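Local coordinates for COPII coat assembly protein SEC16 (Saccharomyces cerevisiae, PDB 3MZK) that helps initiate assembly of the COPII coat that forms transport vesicles at the endoplasmic reticulum, takes part in cargo selection and is also involved in autophagy, at residues B[237-242]-B[284-289]; B[254-259]-B[279-284]; B[299-304]-B[319-324]. One frame throughout, in Å; residues are numbered along the deposited sequence.

Contact 1. Residues B[237-242]-B[284-289]; sequences SFYTNN and FGIFLT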
loop_
_atom_site.group_PDB
_atom_site.type_symbol
_atom_site.label_atom_id
_atom_site.label_comp_id
_atom_site.label_asym_id
_atom_site.label_seq_id
_atom_site.Cartn_x
_atom_site.Cartn_y
_atom_site.Cartn_z
ATOM N N SER B 237 19.699 18.591 -6.006
ATOM C CA SER B 237 21.101 18.648 -6.401
ATOM C C SER B 237 21.376 19.830 -7.329
ATOM O O SER B 237 22.440 20.448 -7.262
ATOM C CB SER B 237 21.518 17.345 -7.083
ATOM O OG SER B 237 20.986 17.266 -8.393
ATOM N N PHE B 238 20.414 20.133 -8.197
ATOM C CA PHE B 238 20.544 21.247 -9.127
ATOM C C PHE B 238 20.922 22.539 -8.405
ATOM O O PHE B 238 21.868 23.222 -8.797
ATOM C CB PHE B 238 19.238 21.461 -9.895
ATOM C CG PHE B 238 18.830 20.295 -10.750
ATOM C CD1 PHE B 238 17.528 20.187 -11.215
ATOM C CD2 PHE B 238 19.741 19.315 -11.099
ATOM C CE1 PHE B 238 17.142 19.118 -12.010
ATOM C CE2 PHE B 238 19.361 18.242 -11.895
ATOM C CZ PHE B 238 18.058 18.145 -12.350
ATOM N N TYR B 239 20.180 22.865 -7.351
ATOM C CA TYR B 239 20.377 24.115 -6.619
ATOM C C TYR B 239 21.840 24.388 -6.286
ATOM O O TYR B 239 22.278 25.540 -6.288
ATOM C CB TYR B 239 19.551 24.127 -5.328
ATOM C CG TYR B 239 18.055 24.141 -5.543
ATOM C CD1 TYR B 239 17.269 23.062 -5.163
ATOM C CD2 TYR B 239 17.427 25.234 -6.125
ATOM C CE1 TYR B 239 15.901 23.071 -5.355
ATOM C CE2 TYR B 239 16.060 25.252 -6.321
ATOM C CZ TYR B 239 15.301 24.170 -5.935
ATOM O OH TYR B 239 13.938 24.183 -6.130
ATOM N N THR B 240 22.592 23.328 -6.004
ATOM C CA THR B 240 23.982 23.467 -5.577
ATOM C C THR B 240 24.973 23.520 -6.740
ATOM O O THR B 240 26.059 24.086 -6.607
ATOM C CB THR B 240 24.397 22.332 -4.621
ATOM O OG1 THR B 240 24.325 21.076 -5.310
ATOM C CG2 THR B 240 23.488 22.299 -3.399
ATOM N N ASN B 241 24.604 22.933 -7.874
ATOM C CA ASN B 241 25.485 22.923 -9.041
ATOM C C ASN B 241 24.986 23.814 -10.185
ATOM O O ASN B 241 24.037 23.469 -10.889
ATOM C CB ASN B 241 25.709 21.492 -9.536
ATOM C CG ASN B 241 26.871 21.385 -10.503
ATOM O OD1 ASN B 241 27.191 22.337 -11.218
ATOM N ND2 ASN B 241 27.513 20.223 -10.531
ATOM N N ASN B 242 25.645 24.955 -10.366
ATOM C CA ASN B 242 25.281 25.932 -11.389
ATOM C C ASN B 242 25.428 25.381 -12.803
ATOM O O ASN B 242 24.757 25.837 -13.728
ATOM C CB ASN B 242 26.122 27.205 -11.225
ATOM C CG ASN B 242 25.836 28.248 -12.283
ATOM O OD1 ASN B 242 24.692 28.435 -12.697
ATOM N ND2 ASN B 242 26.881 28.939 -12.726
ATOM N N PHE B 284 10.260 19.769 -9.416
ATOM C CA PHE B 284 10.909 20.369 -10.572
ATOM C C PHE B 284 10.211 21.673 -10.967
ATOM O O PHE B 284 10.846 22.604 -11.469
ATOM C CB PHE B 284 10.910 19.384 -11.746
ATOM C CG PHE B 284 11.833 19.772 -12.864
ATOM C CD1 PHE B 284 11.605 19.324 -14.151
ATOM C CD2 PHE B 284 12.936 20.569 -12.625
ATOM C CE1 PHE B 284 12.454 19.675 -15.184
ATOM C CE2 PHE B 284 13.785 20.923 -13.650
ATOM C CZ PHE B 284 13.545 20.474 -14.932
ATOM N N GLY B 285 8.901 21.731 -10.743
ATOM C CA GLY B 285 8.136 22.943 -10.978
ATOM C C GLY B 285 8.490 24.054 -10.002
ATOM O O GLY B 285 8.229 25.226 -10.263
ATOM N N ILE B 286 9.079 23.678 -8.869
ATOM C CA ILE B 286 9.553 24.637 -7.883
ATOM C C ILE B 286 10.895 25.192 -8.327
ATOM O O ILE B 286 11.090 26.401 -8.394
ATOM C CB ILE B 286 9.714 23.985 -6.500
ATOM C CG1 ILE B 286 8.353 23.841 -5.821
ATOM C CG2 ILE B 286 10.654 24.799 -5.630
ATOM C CD1 ILE B 286 8.372 22.931 -4.626
ATOM N N PHE B 287 11.818 24.293 -8.639
ATOM C CA PHE B 287 13.126 24.682 -9.141
ATOM C C PHE B 287 13.006 25.717 -10.253
ATOM O O PHE B 287 13.694 26.735 -10.241
ATOM C CB PHE B 287 13.878 23.451 -9.646
ATOM C CG PHE B 287 15.045 23.772 -10.530
ATOM C CD1 PHE B 287 16.262 24.137 -9.984
ATOM C CD2 PHE B 287 14.928 23.698 -11.907
ATOM C CE1 PHE B 287 17.337 24.429 -10.797
ATOM C CE2 PHE B 287 15.999 23.989 -12.725
ATOM C CZ PHE B 287 17.206 24.354 -12.169
ATOM N N LEU B 288 12.126 25.448 -11.213
ATOM C CA LEU B 288 11.956 26.322 -12.369
ATOM C C LEU B 288 11.480 27.709 -11.964
ATOM O O LEU B 288 11.899 28.711 -12.543
ATOM C CB LEU B 288 10.979 25.704 -13.375
ATOM C CG LEU B 288 11.518 24.460 -14.079
ATOM C CD1 LEU B 288 10.435 23.782 -14.915
ATOM C CD2 LEU B 288 12.728 24.825 -14.927
ATOM N N THR B 289 10.597 27.757 -10.972
ATOM C CA THR B 289 10.112 29.020 -10.437
ATOM C C THR B 289 11.274 29.868 -9.936
ATOM O O THR B 289 11.438 31.016 -10.345
ATOM C CB THR B 289 9.116 28.792 -9.297
ATOM O OG1 THR B 289 7.951 28.134 -9.810
ATOM C CG2 THR B 289 8.709 30.110 -8.691
#

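Contact 2. Residues B[254-259]-B[279-284]; sequences SIVAAV and EFLIEF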
loop_
_atom_site.group_PDB
_atom_site.type_symbol
_atom_site.label_atom_id
_atom_site.label_comp_id
_atom_site.label_asym_id
_atom_site.label_seq_id
_atom_site.Cartn_x
_atom_site.Cartn_y
_atom_site.Cartn_z
ATOM N N SER B 254 12.495 18.349 -22.628
ATOM C CA SER B 254 12.841 16.974 -22.972
ATOM C C SER B 254 12.963 16.097 -21.732
ATOM O O SER B 254 12.735 14.892 -21.792
ATOM C CB SER B 254 14.138 16.931 -23.783
ATOM O OG SER B 254 15.189 17.594 -23.102
ATOM N N ILE B 255 13.326 16.710 -20.610
ATOM C CA ILE B 255 13.448 15.991 -19.347
ATOM C C ILE B 255 12.091 15.467 -18.881
ATOM O O ILE B 255 11.913 14.275 -18.662
ATOM C CB ILE B 255 14.042 16.884 -18.246
ATOM C CG1 ILE B 255 15.462 17.311 -18.616
ATOM C CG2 ILE B 255 14.031 16.159 -16.917
ATOM C CD1 ILE B 255 16.130 18.177 -17.569
ATOM N N VAL B 256 11.133 16.370 -18.732
ATOM C CA VAL B 256 9.789 15.983 -18.343
ATOM C C VAL B 256 9.213 14.984 -19.344
ATOM O O VAL B 256 8.568 14.012 -18.960
ATOM C CB VAL B 256 8.866 17.219 -18.212
ATOM C CG1 VAL B 256 7.444 16.800 -17.865
ATOM C CG2 VAL B 256 9.409 18.152 -17.155
ATOM N N ALA B 257 9.461 15.222 -20.629
ATOM C CA ALA B 257 8.956 14.348 -21.686
ATOM C C ALA B 257 9.489 12.926 -21.540
ATOM O O ALA B 257 8.766 11.960 -21.776
ATOM C CB ALA B 257 9.299 14.912 -23.062
ATOM N N ALA B 258 10.751 12.808 -21.143
ATOM C CA ALA B 258 11.362 11.506 -20.917
ATOM C C ALA B 258 10.662 10.771 -19.783
ATOM O O ALA B 258 10.363 9.580 -19.893
ATOM C CB ALA B 258 12.843 11.651 -20.617
ATOM N N VAL B 259 10.399 11.485 -18.693
ATOM C CA VAL B 259 9.731 10.890 -17.544
ATOM C C VAL B 259 8.329 10.404 -17.898
ATOM O O VAL B 259 7.968 9.267 -17.605
ATOM C CB VAL B 259 9.656 11.870 -16.359
ATOM C CG1 VAL B 259 8.734 11.331 -15.281
ATOM C CG2 VAL B 259 11.043 12.131 -15.802
ATOM N N GLU B 279 5.696 13.716 -7.424
ATOM C CA GLU B 279 6.743 14.411 -6.675
ATOM C C GLU B 279 7.681 15.139 -7.627
ATOM O O GLU B 279 7.999 16.310 -7.430
ATOM C CB GLU B 279 7.566 13.452 -5.822
ATOM C CG GLU B 279 6.789 12.621 -4.819
ATOM C CD GLU B 279 7.687 11.641 -4.077
ATOM O OE1 GLU B 279 8.815 12.037 -3.712
ATOM O OE2 GLU B 279 7.277 10.475 -3.875
ATOM N N PHE B 280 8.125 14.433 -8.660
ATOM C CA PHE B 280 9.054 15.001 -9.629
ATOM C C PHE B 280 8.518 16.267 -10.292
ATOM O O PHE B 280 9.255 17.230 -10.499
ATOM C CB PHE B 280 9.413 13.977 -10.705
ATOM C CG PHE B 280 9.987 14.589 -11.939
ATOM C CD1 PHE B 280 11.288 15.050 -11.956
ATOM C CD2 PHE B 280 9.220 14.728 -13.078
ATOM C CE1 PHE B 280 11.817 15.628 -13.092
ATOM C CE2 PHE B 280 9.744 15.307 -14.212
ATOM C CZ PHE B 280 11.043 15.756 -14.217
ATOM N N LEU B 281 7.237 16.262 -10.638
ATOM C CA LEU B 281 6.646 17.397 -11.332
ATOM C C LEU B 281 6.598 18.632 -10.439
ATOM O O LEU B 281 6.933 19.738 -10.865
ATOM C CB LEU B 281 5.250 17.051 -11.849
ATOM C CG LEU B 281 5.210 16.103 -13.050
ATOM C CD1 LEU B 281 3.784 15.819 -13.477
ATOM C CD2 LEU B 281 5.995 16.694 -14.193
ATOM N N ILE B 282 6.190 18.442 -9.192
ATOM C CA ILE B 282 6.123 19.545 -8.253
ATOM C C ILE B 282 7.519 20.024 -7.845
ATOM O O ILE B 282 7.819 21.212 -7.930
ATOM C CB ILE B 282 5.293 19.168 -7.035
ATOM C CG1 ILE B 282 3.888 18.766 -7.488
ATOM C CG2 ILE B 282 5.240 20.321 -6.053
ATOM C CD1 ILE B 282 3.005 18.264 -6.373
ATOM N N GLU B 283 8.376 19.103 -7.419
ATOM C CA GLU B 283 9.751 19.453 -7.069
ATOM C C GLU B 283 10.459 20.219 -8.183
ATOM O O GLU B 283 11.169 21.192 -7.931
ATOM C CB GLU B 283 10.546 18.198 -6.722
ATOM C CG GLU B 283 10.232 17.652 -5.351
ATOM C CD GLU B 283 10.586 18.634 -4.262
ATOM O OE1 GLU B 283 11.718 19.162 -4.293
ATOM O OE2 GLU B 283 9.734 18.891 -3.386
ATOM N N PHE B 284 10.260 19.769 -9.416
ATOM C CA PHE B 284 10.909 20.369 -10.572
ATOM C C PHE B 284 10.211 21.673 -10.967
ATOM O O PHE B 284 10.846 22.604 -11.469
ATOM C CB PHE B 284 10.910 19.384 -11.746
ATOM C CG PHE B 284 11.833 19.772 -12.864
ATOM C CD1 PHE B 284 11.605 19.324 -14.151
ATOM C CD2 PHE B 284 12.936 20.569 -12.625
ATOM C CE1 PHE B 284 12.454 19.675 -15.184
ATOM C CE2 PHE B 284 13.785 20.923 -13.650
ATOM C CZ PHE B 284 13.545 20.474 -14.932
#

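Contact 3. Residues B[299-304]-B[319-324]; sequences TLFIIG and VIFESI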
loop_
_atom_site.group_PDB
_atom_site.type_symbol
_atom_site.label_atom_id
_atom_site.label_comp_id
_atom_site.label_asym_id
_atom_site.label_seq_id
_atom_site.Cartn_x
_atom_site.Cartn_y
_atom_site.Cartn_z
ATOM N N THR B 299 3.535 24.829 -16.454
ATOM C CA THR B 299 3.329 23.668 -17.316
ATOM C C THR B 299 3.361 22.387 -16.475
ATOM O O THR B 299 2.435 21.575 -16.532
ATOM C CB THR B 299 4.381 23.608 -18.449
ATOM O OG1 THR B 299 4.366 24.835 -19.186
ATOM C CG2 THR B 299 4.092 22.468 -19.399
ATOM N N LEU B 300 4.410 22.221 -15.672
ATOM C CA LEU B 300 4.527 21.039 -14.818
ATOM C C LEU B 300 3.361 20.911 -13.843
ATOM O O LEU B 300 2.836 19.816 -13.650
ATOM C CB LEU B 300 5.861 21.014 -14.063
ATOM C CG LEU B 300 7.115 21.236 -14.915
ATOM C CD1 LEU B 300 8.356 20.744 -14.188
ATOM C CD2 LEU B 300 6.980 20.554 -16.266
ATOM N N PHE B 301 2.953 22.025 -13.240
ATOM C CA PHE B 301 1.850 22.025 -12.276
ATOM C C PHE B 301 0.538 21.608 -12.930
ATOM O O PHE B 301 -0.261 20.878 -12.334
ATOM C CB PHE B 301 1.691 23.403 -11.619
ATOM C CG PHE B 301 2.844 23.796 -10.741
ATOM C CD1 PHE B 301 3.621 22.832 -10.117
ATOM C CD2 PHE B 301 3.158 25.134 -10.547
ATOM C CE1 PHE B 301 4.689 23.196 -9.303
ATOM C CE2 PHE B 301 4.227 25.506 -9.735
ATOM C CZ PHE B 301 4.993 24.536 -9.111
ATOM N N ILE B 302 0.323 22.083 -14.154
ATOM C CA ILE B 302 -0.848 21.707 -14.938
ATOM C C ILE B 302 -0.883 20.200 -15.202
ATOM O O ILE B 302 -1.894 19.532 -14.954
ATOM C CB ILE B 302 -0.873 22.455 -16.279
ATOM C CG1 ILE B 302 -1.132 23.944 -16.044
ATOM C CG2 ILE B 302 -1.932 21.874 -17.197
ATOM C CD1 ILE B 302 -0.790 24.828 -17.230
ATOM N N ILE B 303 0.225 19.666 -15.706
ATOM C CA ILE B 303 0.326 18.233 -15.950
ATOM C C ILE B 303 0.078 17.458 -14.664
ATOM O O ILE B 303 -0.565 16.411 -14.675
ATOM C CB ILE B 303 1.704 17.850 -16.504
ATOM C CG1 ILE B 303 1.963 18.563 -17.829
ATOM C CG2 ILE B 303 1.802 16.350 -16.695
ATOM C CD1 ILE B 303 3.374 18.390 -18.336
ATOM N N GLY B 304 0.592 17.981 -13.555
ATOM C CA GLY B 304 0.455 17.326 -12.269
ATOM C C GLY B 304 -0.909 17.525 -11.646
ATOM O O GLY B 304 -1.191 17.002 -10.571
ATOM N N VAL B 319 6.838 28.294 -2.497
ATOM C CA VAL B 319 6.314 28.477 -3.847
ATOM C C VAL B 319 4.798 28.302 -3.907
ATOM O O VAL B 319 4.242 27.398 -3.288
ATOM C CB VAL B 319 7.008 27.530 -4.846
ATOM C CG1 VAL B 319 6.164 27.353 -6.102
ATOM C CG2 VAL B 319 8.399 28.054 -5.186
ATOM N N ILE B 320 4.138 29.183 -4.652
ATOM C CA ILE B 320 2.682 29.172 -4.764
ATOM C C ILE B 320 2.227 29.017 -6.222
ATOM O O ILE B 320 2.790 29.637 -7.120
ATOM C CB ILE B 320 2.086 30.469 -4.160
ATOM C CG1 ILE B 320 2.379 30.532 -2.659
ATOM C CG2 ILE B 320 0.586 30.567 -4.415
ATOM C CD1 ILE B 320 1.860 31.786 -1.987
ATOM N N PHE B 321 1.221 28.178 -6.456
ATOM C CA PHE B 321 0.613 28.085 -7.778
ATOM C C PHE B 321 -0.661 28.906 -7.772
ATOM O O PHE B 321 -1.749 28.374 -7.547
ATOM C CB PHE B 321 0.284 26.639 -8.140
ATOM C CG PHE B 321 -0.111 26.444 -9.580
ATOM C CD1 PHE B 321 -0.934 25.384 -9.953
ATOM C CD2 PHE B 321 0.358 27.305 -10.562
ATOM C CE1 PHE B 321 -1.296 25.195 -11.280
ATOM C CE2 PHE B 321 0.002 27.130 -11.892
ATOM C CZ PHE B 321 -0.827 26.077 -12.255
ATOM N N GLU B 322 -0.511 30.205 -8.030
ATOM C CA GLU B 322 -1.587 31.185 -7.884
ATOM C C GLU B 322 -2.341 31.384 -9.200
ATOM O O GLU B 322 -3.561 31.568 -9.207
ATOM C CB GLU B 322 -0.997 32.515 -7.395
ATOM C CG GLU B 322 -1.992 33.527 -6.839
ATOM C CD GLU B 322 -1.316 34.814 -6.362
ATOM O OE1 GLU B 322 -0.071 34.911 -6.452
ATOM O OE2 GLU B 322 -2.030 35.733 -5.900
ATOM N N SER B 323 -1.610 31.326 -10.311
ATOM C CA SER B 323 -2.192 31.513 -11.637
ATOM C C SER B 323 -1.266 31.001 -12.735
ATOM O O SER B 323 -0.045 30.965 -12.574
ATOM C CB SER B 323 -2.450 32.989 -11.883
ATOM O OG SER B 323 -1.220 33.692 -11.877
ATOM N N ILE B 324 -1.850 30.625 -13.864
ATOM C CA ILE B 324 -1.070 30.192 -15.016
ATOM C C ILE B 324 -0.554 31.419 -15.775
ATOM O O ILE B 324 -1.316 32.112 -16.447
ATOM C CB ILE B 324 -1.901 29.263 -15.932
ATOM C CG1 ILE B 324 -2.513 28.129 -15.101
ATOM C CG2 ILE B 324 -1.049 28.701 -17.059
ATOM C CD1 ILE B 324 -3.402 27.214 -15.881
#

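Contact 1. Residues B[237-242]-B[284-289]
Phe-238 points the edge of its ring at the face of Phe-287. The ring centroids of Phe-238 and Phe-287 lie 5.4 Å apart with planes at 63°, a T-shaped pair in which Phe-238 CD1 stands over the centre of the Phe-287 ring. Phe-238 CB, a methylene, packs against the ring carbon CE1 of Phe-287 at 3.6 Å. Phe-238 CE1 comes within 4.1 Å of Phe-284 CE2, the two side chains crossing at about a right angle. These contacts bring helix 231-240 against helix 275-290 in the all-helical Sec23-binding domain, and helix 242-250 also packs on Phe-287 through Ser-245 and Ser-249. Tyr-239 follows, and here Phe-287 supplies the edge: the centroids of Tyr-239 and Phe-287 are 5.6 Å apart, planes at 66°, with Phe-287 CD1 over the tyrosine face. With CG anti to the backbone N (chi1 163°), the Phe-287 side chain leaves its helix on the side of 237-242. The Tyr-239 side chain runs past Phe-287 in the opposite direction, leaving OH 3.2 Å from Phe-287 CA and 3.4 Å from Ile-286 CG2. That hydroxyl also nears Phe-287 N, but at an angle too poor for a hydrogen bond.

Contact 2. Residues B[254-259]-B[279-284]
Val-259 and Phe-280 make a CH-pi contact across two nearly antiparallel helices. Val-259 CG2 is 4.1 Å from the centroid of the Phe-280 ring and 24° off its normal, so the methyl lies over the face, displaced somewhat toward the rim. The opposite face of the same ring is met by Phe-284 CB, one turn further along its own helix, and the phenyl group is therefore held between a methyl from the partner helix and a methylene from its own.

The remaining contacts are apolar, one between aliphatic side chains and the others between methyls and rings. Val-256 divides its two methyls: CG1, anti to the backbone N (chi1 177°), comes to 3.9 Å from Leu-281 CD2, while Val-256 CG2 meets the edge of the Phe-284 ring, 3.9 Å from CD1. Ile-255 CG2 touches Phe-280 CZ at 4.0 Å, those side chains crossing at about a right angle.

Helices 252-261 and 275-290 pack antiparallel in the helical Sec23-binding domain: the axes of 254-259 and 279-284 approach to 11.5 Å at 168°. Leu-222 of helix 214-226 meets Ile-255 and Phe-280, and Leu-300 of helix 294-303 borders Val-256 and Phe-284. No hydrogen bond joins the two segments and every touching residue is buried, which suggests that their relative placement rests on the fit of methyl groups of branched side chains against two rings and a leucine.

Contact 3. Residues B[299-304]-B[319-324]
The loop between helix 294-303 and helix 330-344 folds back on the end of the first of these helices, where Phe-321 of the loop meets Phe-301 of the helix, the pair with the most atom contacts between 299-304 and 319-324. Phe-301 CB lies over one face of the Phe-321 ring, 3.6 Å from the centroid and 17° off the normal, which makes this methylene a CH-pi partner. The two side chains slide past each other in opposite directions. Their rings, with centroids of Phe-301 and Phe-321 5.0 Å apart and planes at 52°, meet obliquely, Phe-301 CD2 coming to 3.5 Å from Phe-321 CD2. With CG of Phe-321 anti to the backbone N (chi1 -169°), the ring is directed from the loop toward the helix. Val-306, Leu-308 and Val-313 also touch this ring.

The loop has no regular secondary structure here, but backbone hydrogen bonds tie Val-319 to Val-313 and Phe-321 to Ser-309, so this part of the loop is tied back to residues earlier in the same loop while its side chains cover a helix of the Sec23-binding domain. An alanine in place of Phe-321 removes the ring that Phe-301 CB rests on and Ile-302 CG1 approaches, and would probably open a gap between helix and loop.

On one flank of this pair, Val-319 CG1 approaches Phe-301 CZ at 4.3 Å. On another, Ile-302 CG1 stands 4.4 Å from Phe-321 CZ, and Ile-302 CD1 continues to Ile-324, meeting its CD1 at 3.8 Å and its CG2 at 3.9 Å. The two isoleucine side chains cross at about a right angle. Ile-302 also packs on Leu-105 and Lys-109 of helix 101-111, whereas Ile-324 leans on Trp-335 and Tyr-339 of helix 330-344 and its backbone N donates to Asp-336 OD1.

In the fold
Helix 275-290 serves both contact 1 and contact 2, with Phe-284 common to them, their centres about 12 Å apart. Contact 3 joins the next helix, 294-303, to the loop that follows, and meets the others chiefly at Leu-300, whose CD1 lies 3.5 Å from Phe-284 CD1, with Phe-301 and Ile-303 also touching helix 275-290. Contacts 2 and 3 bury all their touching residues; contact 1 is also mostly buried but has the exposed Tyr-239 at its margin. No hydrogen bond crosses any of them. The chemistry nonetheless differs: T-shaped aromatic pairs between helices 231-240 and 275-290, methyls against rings between antiparallel helices, and an oblique ring pair and an isoleucine pair between helix and loop.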